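PDB 3KA7: oxidoreductase from Methanosarcina mazei, which binds flavin-adenine dinucleotide and probably works as an oxidoreductase of the flavin-containing amine oxidase type. Local coordinates for residues A[155-160]-A[300-305]; A[305-310]-A[350-355]. All coordinates share one frame; numbering follows the deposited sequence.

Contact 1 (A[155-160]-A[300-305]); sequences ADSFCG and LTPYTR
S157 sets its small side chain, from the flank of helix 149-163, against L300, P302 and the backbone of T301, where the chain leaves strand 298-300. Its CB rests on P302, 3.7 Å from P302 CA and nearly as close to the CB of the proline ring, the two side chains meeting with their first carbons. The hydroxyl lies on the strand side of this touch: OG stands anti to the backbone N (chi1 176°), which brings it to 3.4 Å from L300 CB. L300 then runs past the hydroxyl, its CD2 branch 3.6 Å from S157 OG, while the other branch, CD1, reaches the backbone of the next residue, at a loose 4.4 Å from F158 CA. The serine oxygen is thus lined by aliphatic carbon on the L300 side, and its polar need is met outside the two segments, by a hydrogen bond to the carbonyl oxygen of N308 on the neighbouring strand. The loop concerned is the turn of a beta hairpin, joining antiparallel strands 298-300 and 307-311 of the large mixed sheet, so the contact seats the turn of that hairpin on the helix. L300 also touches W161 further along the same helix, and P302 packs on W150 nearer its start. Four of the five touching residues are buried, and the helix and the turn come within 4.9 Å, measured from S157 CA to P302 CA, consistent with the small size of the serine. The side chain of L300 is about 11 Å from the bound flavin-adenine dinucleotide, outside its first shell.

Contact 2 (A[305-310]-A[350-355]); sequences RRINGV and LEDLKE
R305 reaches across helix 342-356 from the turn that precedes strand 307-311, and D352 and E355 of that helix take its charge. Its CB and CG both pass D352 OD1 at 3.4 Å. CD keeps beside the same oxygen, and NE comes over E351 CB, the chain being extended from CG to NE. The guanidinium lays one face on E351, whose CB sits 3.6 Å above its plane and over its centre. At the edge, NH1 gives a salt bridge to D352 OD1 at 3.0 Å, with that oxygen practically in the guanidinium plane, and a weak second bond to E355 OE1. NH2 ends in a straighter bond to E355 OE2, 165° at the hydrogen, approaching from above the carboxylate plane, the two flat groups being turned 47° apart. D352 also grips the backbone. OD1 accepts R305 N on its syn side, on the opposite face from NH1, and OD2 takes R306 N with its syn lone pair at 2.8 Å and I307 N on its anti side at 2.9 Å. One carboxylate therefore gathers three successive amides, R305 to I307, at the hairpin between strands 298-300 and 307-311. An alanine at D352 would probably leave those three amides without their acceptor and R305 with E355 as its remaining mate here, freeing the turn to shift. On its aliphatic part D352 also packs: I307 CD1 lies against D352 CB and meets L353 CD2 at 3.5 Å, the isoleucine and leucine side chains crossing at about a right angle. Four N-H donors converge on the buried D352, which is likely to favour its ionised form, while the exposed arginine shares its charge between two acids.

Contacts 1 and 2 pin the same hairpin, built on strands 298-300 and 307-311, to two different helices: contact 1 to helix 149-163, contact 2 to helix 342-356. Their centres are 10 Å apart, and R305 belongs to both ranges, though it takes part in contact 2 alone. Contact 1 is the buried one and works by close van der Waals packing; contact 2 is only partly buried, running from a small apolar patch to charged groups at an exposed arginine. The two are tied through the hairpin itself, where T301 N and T301 OG1 probably bond to the carbonyl oxygens of N308 and I307, and T304, in the range of contact 1, packs its CB against D352 of contact 2.

Contact 1 (A[155-160]-A[300-305])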
ATOM      1  N   ALA A 155       8.209  15.911   4.445  1.00  9.20           N
ATOM      2  CA  ALA A 155       7.022  15.559   3.642  1.00  9.33           C
ATOM      3  C   ALA A 155       7.360  14.578   2.525  1.00  9.48           C
ATOM      4  O   ALA A 155       6.615  13.619   2.284  1.00  9.67           O
ATOM      5  CB  ALA A 155       6.381  16.800   3.072  1.00  9.70           C
ATOM      6  N   ASP A 156       8.474  14.809   1.833  1.00  9.26           N
ATOM      7  CA  ASP A 156       8.866  13.894   0.751  1.00  9.77           C
ATOM      8  C   ASP A 156       9.160  12.499   1.289  1.00  9.87           C
ATOM      9  O   ASP A 156       8.879  11.498   0.636  1.00  9.67           O
ATOM     10  CB  ASP A 156      10.099  14.408   0.005  1.00 10.50           C
ATOM     11  CG  ASP A 156       9.767  15.401  -1.089  1.00 12.77           C
ATOM     12  OD1 ASP A 156       8.575  15.546  -1.461  1.00 13.94           O
ATOM     13  OD2 ASP A 156      10.719  16.041  -1.587  1.00 15.80           O
ATOM     14  N   SER A 157       9.762  12.427   2.472  1.00  9.56           N
ATOM     15  CA  SER A 157      10.036  11.132   3.085  1.00  9.88           C
ATOM     16  C   SER A 157       8.728  10.422   3.458  1.00  9.74           C
ATOM     17  O   SER A 157       8.520   9.243   3.143  1.00  9.40           O
ATOM     18  CB  SER A 157      10.928  11.313   4.308  1.00 10.80           C
ATOM     19  OG  SER A 157      11.142  10.083   4.970  1.00 13.08           O
ATOM     20  N   PHE A 158       7.831  11.144   4.114  1.00  9.20           N
ATOM     21  CA  PHE A 158       6.543  10.572   4.448  1.00 10.42           C
ATOM     22  C   PHE A 158       5.791  10.106   3.202  1.00  9.99           C
ATOM     23  O   PHE A 158       5.272   8.993   3.173  1.00 10.37           O
ATOM     24  CB  PHE A 158       5.679  11.565   5.226  1.00 10.83           C
ATOM     25  CG  PHE A 158       4.265  11.118   5.366  1.00 12.86           C
ATOM     26  CD1 PHE A 158       3.928  10.157   6.298  1.00 16.03           C
ATOM     27  CD2 PHE A 158       3.282  11.622   4.535  1.00 15.59           C
ATOM     28  CE1 PHE A 158       2.613   9.724   6.420  1.00 16.38           C
ATOM     29  CE2 PHE A 158       1.972  11.193   4.648  1.00 16.75           C
ATOM     30  CZ  PHE A 158       1.642  10.237   5.591  1.00 16.90           C
ATOM     31  N   CYS A 159       5.712  10.969   2.190  1.00  9.04           N
ATOM     32  CA  CYS A 159       4.973  10.653   0.957  1.00  9.41           C
ATOM     33  C   CYS A 159       5.603   9.509   0.158  1.00  8.78           C
ATOM     34  O   CYS A 159       4.896   8.678  -0.440  1.00  8.38           O
ATOM     35  CB  CYS A 159       4.861  11.890   0.071  1.00  9.09           C
ATOM     36  SG  CYS A 159       3.702  13.153   0.681  1.00 11.56           S
ATOM     37  N   GLY A 160       6.927   9.472   0.145  1.00  8.93           N
ATOM     38  CA  GLY A 160       7.663   8.401  -0.521  1.00  9.29           C
ATOM     39  C   GLY A 160       7.442   7.050   0.135  1.00 10.02           C
ATOM     40  O   GLY A 160       7.112   6.074  -0.544  1.00  9.58           O
ATOM     41  N   LEU A 300      11.901   6.869   9.167  1.00  8.87           N
ATOM     42  CA  LEU A 300      11.922   7.717   7.976  1.00  8.52           C
ATOM     43  C   LEU A 300      13.301   8.336   7.778  1.00  8.85           C
ATOM     44  O   LEU A 300      13.973   8.699   8.746  1.00  8.09           O
ATOM     45  CB  LEU A 300      10.863   8.822   8.081  1.00  8.88           C
ATOM     46  CG  LEU A 300       9.420   8.314   8.032  1.00  8.05           C
ATOM     47  CD1 LEU A 300       8.455   9.483   8.233  1.00  9.79           C
ATOM     48  CD2 LEU A 300       9.140   7.582   6.709  1.00  8.35           C
ATOM     49  N   THR A 301      13.737   8.454   6.521  1.00  8.20           N
ATOM     50  CA  THR A 301      15.094   8.914   6.239  1.00  9.01           C
ATOM     51  C   THR A 301      15.085  10.036   5.192  1.00  9.96           C
ATOM     52  O   THR A 301      15.363   9.806   4.014  1.00 10.67           O
ATOM     53  CB  THR A 301      15.979   7.749   5.733  1.00  9.21           C
ATOM     54  OG1 THR A 301      15.365   7.145   4.581  1.00  9.87           O
ATOM     55  CG2 THR A 301      16.152   6.665   6.822  1.00  8.67           C
ATOM     56  N   PRO A 302      14.762  11.265   5.619  1.00 10.42           N
ATOM     57  CA  PRO A 302      14.513  12.333   4.651  1.00 10.41           C
ATOM     58  C   PRO A 302      15.741  12.882   3.930  1.00 10.72           C
ATOM     59  O   PRO A 302      15.585  13.545   2.899  1.00 10.53           O
ATOM     60  CB  PRO A 302      13.823  13.442   5.472  1.00 10.08           C
ATOM     61  CG  PRO A 302      13.849  13.028   6.880  1.00 11.95           C
ATOM     62  CD  PRO A 302      14.362  11.604   6.992  1.00 10.44           C
ATOM     63  N   TYR A 303      16.943  12.608   4.440  1.00 10.63           N
ATOM     64  CA  TYR A 303      18.150  13.217   3.865  1.00 11.73           C
ATOM     65  C   TYR A 303      19.021  12.221   3.102  1.00 12.38           C
ATOM     66  O   TYR A 303      20.187  11.997   3.449  1.00 13.39           O
ATOM     67  CB  TYR A 303      18.948  13.965   4.952  1.00 11.21           C
ATOM     68  CG  TYR A 303      18.194  15.191   5.407  1.00 12.09           C
ATOM     69  CD1 TYR A 303      18.461  16.432   4.854  1.00 13.90           C
ATOM     70  CD2 TYR A 303      17.172  15.089   6.352  1.00 13.62           C
ATOM     71  CE1 TYR A 303      17.746  17.565   5.239  1.00 15.07           C
ATOM     72  CE2 TYR A 303      16.442  16.221   6.753  1.00 14.63           C
ATOM     73  CZ  TYR A 303      16.734  17.449   6.183  1.00 14.50           C
ATOM     74  OH  TYR A 303      16.025  18.568   6.563  1.00 16.47           O
ATOM     75  N   THR A 304      18.436  11.633   2.063  1.00 12.44           N
ATOM     76  CA  THR A 304      19.075  10.614   1.249  1.00 12.24           C
ATOM     77  C   THR A 304      18.923  10.989  -0.219  1.00 12.31           C
ATOM     78  O   THR A 304      18.218  11.951  -0.560  1.00 12.89           O
ATOM     79  CB  THR A 304      18.340   9.299   1.405  1.00 12.52           C
ATOM     80  OG1 THR A 304      16.972   9.502   1.024  1.00 11.86           O
ATOM     81  CG2 THR A 304      18.394   8.817   2.871  1.00 12.97           C
ATOM     82  N   ARG A 305      19.551  10.198  -1.088  1.00 12.18           N
ATOM     83  CA  ARG A 305      19.344  10.322  -2.535  1.00 11.56           C
ATOM     84  C   ARG A 305      17.973   9.788  -2.941  1.00 10.89           C
ATOM     85  O   ARG A 305      17.275  10.410  -3.741  1.00 11.52           O
ATOM     86  CB  ARG A 305      20.396   9.516  -3.299  1.00 11.64           C
ATOM     87  CG  ARG A 305      21.839   9.926  -3.038  1.00 12.43           C
ATOM     88  CD  ARG A 305      22.780   8.768  -3.342  1.00 13.70           C
ATOM     89  NE  ARG A 305      24.157   9.105  -2.999  1.00 15.43           N
ATOM     90  CZ  ARG A 305      24.642   9.073  -1.763  1.00 17.78           C
ATOM     91  NH1 ARG A 305      23.872   8.705  -0.744  1.00 16.78           N
ATOM     92  NH2 ARG A 305      25.905   9.407  -1.541  1.00 19.63           N
TER

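Contact 2 (A[305-310]-A[350-355])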
ATOM      1  N   ARG A 305      19.551  10.198  -1.088  1.00 12.18           N
ATOM      2  CA  ARG A 305      19.344  10.322  -2.535  1.00 11.56           C
ATOM      3  C   ARG A 305      17.973   9.788  -2.941  1.00 10.89           C
ATOM      4  O   ARG A 305      17.275  10.410  -3.741  1.00 11.52           O
ATOM      5  CB  ARG A 305      20.396   9.516  -3.299  1.00 11.64           C
ATOM      6  CG  ARG A 305      21.839   9.926  -3.038  1.00 12.43           C
ATOM      7  CD  ARG A 305      22.780   8.768  -3.342  1.00 13.70           C
ATOM      8  NE  ARG A 305      24.157   9.105  -2.999  1.00 15.43           N
ATOM      9  CZ  ARG A 305      24.642   9.073  -1.763  1.00 17.78           C
ATOM     10  NH1 ARG A 305      23.872   8.705  -0.744  1.00 16.78           N
ATOM     11  NH2 ARG A 305      25.905   9.407  -1.541  1.00 19.63           N
ATOM     12  N   ARG A 306      17.597   8.635  -2.385  1.00 10.22           N
ATOM     13  CA  ARG A 306      16.387   7.922  -2.822  1.00  9.44           C
ATOM     14  C   ARG A 306      15.596   7.238  -1.699  1.00  8.82           C
ATOM     15  O   ARG A 306      14.367   7.264  -1.710  1.00  8.62           O
ATOM     16  CB  ARG A 306      16.734   6.881  -3.886  1.00  9.98           C
ATOM     17  CG  ARG A 306      17.095   7.478  -5.226  1.00 11.05           C
ATOM     18  CD  ARG A 306      15.858   8.094  -5.831  1.00 16.09           C
ATOM     19  NE  ARG A 306      16.119   9.014  -6.929  1.00 22.38           N
ATOM     20  CZ  ARG A 306      16.847   8.726  -7.990  1.00 25.11           C
ATOM     21  NH1 ARG A 306      17.386   7.519  -8.090  1.00 29.40           N
ATOM     22  NH2 ARG A 306      17.022   9.626  -8.958  1.00 24.49           N
ATOM     23  N   ILE A 307      16.280   6.588  -0.761  1.00  8.06           N
ATOM     24  CA  ILE A 307      15.565   5.817   0.279  1.00  7.93           C
ATOM     25  C   ILE A 307      14.689   6.727   1.144  1.00  8.27           C
ATOM     26  O   ILE A 307      15.154   7.748   1.652  1.00  8.26           O
ATOM     27  CB  ILE A 307      16.534   4.989   1.149  1.00  8.27           C
ATOM     28  CG1 ILE A 307      17.132   3.855   0.298  1.00  9.65           C
ATOM     29  CG2 ILE A 307      15.800   4.376   2.332  1.00  7.15           C
ATOM     30  CD1 ILE A 307      18.175   2.993   1.018  1.00 11.62           C
ATOM     31  N   ASN A 308      13.407   6.385   1.262  1.00  7.66           N
ATOM     32  CA  ASN A 308      12.460   7.210   2.030  1.00  7.43           C
ATOM     33  C   ASN A 308      12.274   6.743   3.464  1.00  6.88           C
ATOM     34  O   ASN A 308      11.945   7.527   4.364  1.00  7.10           O
ATOM     35  CB  ASN A 308      11.097   7.218   1.352  1.00  7.33           C
ATOM     36  CG  ASN A 308      11.162   7.730  -0.059  1.00  8.26           C
ATOM     37  OD1 ASN A 308      10.821   7.010  -0.984  1.00  8.94           O
ATOM     38  ND2 ASN A 308      11.638   8.977  -0.237  1.00  8.71           N
ATOM     39  N   GLY A 309      12.436   5.448   3.679  1.00  7.85           N
ATOM     40  CA  GLY A 309      12.354   4.939   5.040  1.00  7.93           C
ATOM     41  C   GLY A 309      12.600   3.449   5.081  1.00  8.79           C
ATOM     42  O   GLY A 309      12.780   2.800   4.051  1.00  8.15           O
ATOM     43  N   VAL A 310      12.614   2.908   6.286  1.00  9.10           N
ATOM     44  CA  VAL A 310      12.888   1.502   6.435  1.00 10.38           C
ATOM     45  C   VAL A 310      12.137   0.961   7.639  1.00 10.03           C
ATOM     46  O   VAL A 310      11.786   1.732   8.540  1.00  9.81           O
ATOM     47  CB  VAL A 310      14.434   1.267   6.489  1.00 11.74           C
ATOM     48  CG1 VAL A 310      15.213   2.579   6.487  1.00 13.12           C
ATOM     49  CG2 VAL A 310      14.850   0.307   7.570  1.00 12.71           C
ATOM     50  N   LEU A 350      21.643   1.925  -2.782  1.00 13.74           N
ATOM     51  CA  LEU A 350      22.757   1.205  -2.163  1.00 15.14           C
ATOM     52  C   LEU A 350      23.765   2.149  -1.518  1.00 15.40           C
ATOM     53  O   LEU A 350      24.319   1.847  -0.442  1.00 16.54           O
ATOM     54  CB  LEU A 350      23.430   0.302  -3.191  1.00 15.04           C
ATOM     55  CG  LEU A 350      22.579  -0.891  -3.618  1.00 16.10           C
ATOM     56  CD1 LEU A 350      23.324  -1.728  -4.641  1.00 16.46           C
ATOM     57  CD2 LEU A 350      22.219  -1.738  -2.417  1.00 16.73           C
ATOM     58  N   GLU A 351      23.989   3.297  -2.157  1.00 15.67           N
ATOM     59  CA  GLU A 351      24.844   4.341  -1.599  1.00 16.16           C
ATOM     60  C   GLU A 351      24.216   4.910  -0.333  1.00 15.25           C
ATOM     61  O   GLU A 351      24.918   5.177   0.651  1.00 14.66           O
ATOM     62  CB  GLU A 351      25.041   5.483  -2.599  1.00 16.69           C
ATOM     63  CG  GLU A 351      25.721   5.052  -3.881  1.00 21.74           C
ATOM     64  CD  GLU A 351      26.914   4.176  -3.611  1.00 27.70           C
ATOM     65  OE1 GLU A 351      27.878   4.664  -2.981  1.00 30.85           O
ATOM     66  OE2 GLU A 351      26.884   2.990  -4.012  1.00 31.63           O
ATOM     67  N   ASP A 352      22.892   5.100  -0.364  1.00 14.03           N
ATOM     68  CA  ASP A 352      22.172   5.630   0.802  1.00 13.76           C
ATOM     69  C   ASP A 352      22.366   4.765   2.041  1.00 13.82           C
ATOM     70  O   ASP A 352      22.451   5.296   3.147  1.00 13.24           O
ATOM     71  CB  ASP A 352      20.656   5.735   0.551  1.00 13.36           C
ATOM     72  CG  ASP A 352      20.276   6.914  -0.332  1.00 13.16           C
ATOM     73  OD1 ASP A 352      21.054   7.890  -0.425  1.00 12.41           O
ATOM     74  OD2 ASP A 352      19.172   6.852  -0.923  1.00 11.06           O
ATOM     75  N   LEU A 353      22.367   3.444   1.848  1.00 13.92           N
ATOM     76  CA  LEU A 353      22.505   2.468   2.941  1.00 14.39           C
ATOM     77  C   LEU A 353      23.769   2.718   3.765  1.00 14.60           C
ATOM     78  O   LEU A 353      23.766   2.600   4.988  1.00 13.95           O
ATOM     79  CB  LEU A 353      22.546   1.044   2.378  1.00 15.04           C
ATOM     80  CG  LEU A 353      21.265   0.499   1.749  1.00 15.27           C
ATOM     81  CD1 LEU A 353      21.472  -0.951   1.295  1.00 15.99           C
ATOM     82  CD2 LEU A 353      20.127   0.597   2.752  1.00 17.10           C
ATOM     83  N   LYS A 354      24.844   3.080   3.080  1.00 15.02           N
ATOM     84  CA  LYS A 354      26.123   3.308   3.745  1.00 15.70           C
ATOM     85  C   LYS A 354      26.066   4.527   4.659  1.00 15.77           C
ATOM     86  O   LYS A 354      26.795   4.603   5.649  1.00 16.63           O
ATOM     87  CB  LYS A 354      27.218   3.500   2.698  1.00 16.13           C
ATOM     88  CG  LYS A 354      27.365   2.333   1.732  1.00 17.90           C
ATOM     89  CD  LYS A 354      28.389   2.684   0.646  1.00 21.93           C
ATOM     90  CE  LYS A 354      28.412   1.652  -0.476  1.00 24.80           C
ATOM     91  NZ  LYS A 354      29.551   1.927  -1.398  1.00 27.42           N
ATOM     92  N   GLU A 355      25.196   5.473   4.316  1.00 15.20           N
ATOM     93  CA  GLU A 355      25.062   6.723   5.067  1.00 15.17           C
ATOM     94  C   GLU A 355      24.002   6.614   6.158  1.00 14.58           C
ATOM     95  O   GLU A 355      24.105   7.249   7.206  1.00 14.27           O
ATOM     96  CB  GLU A 355      24.763   7.888   4.115  1.00 15.78           C
ATOM     97  CG  GLU A 355      25.914   8.159   3.131  1.00 18.16           C
ATOM     98  CD  GLU A 355      25.625   9.236   2.094  1.00 20.52           C
ATOM     99  OE1 GLU A 355      24.487   9.740   2.003  1.00 20.91           O
ATOM    100  OE2 GLU A 355      26.560   9.576   1.345  1.00 22.68           O
TER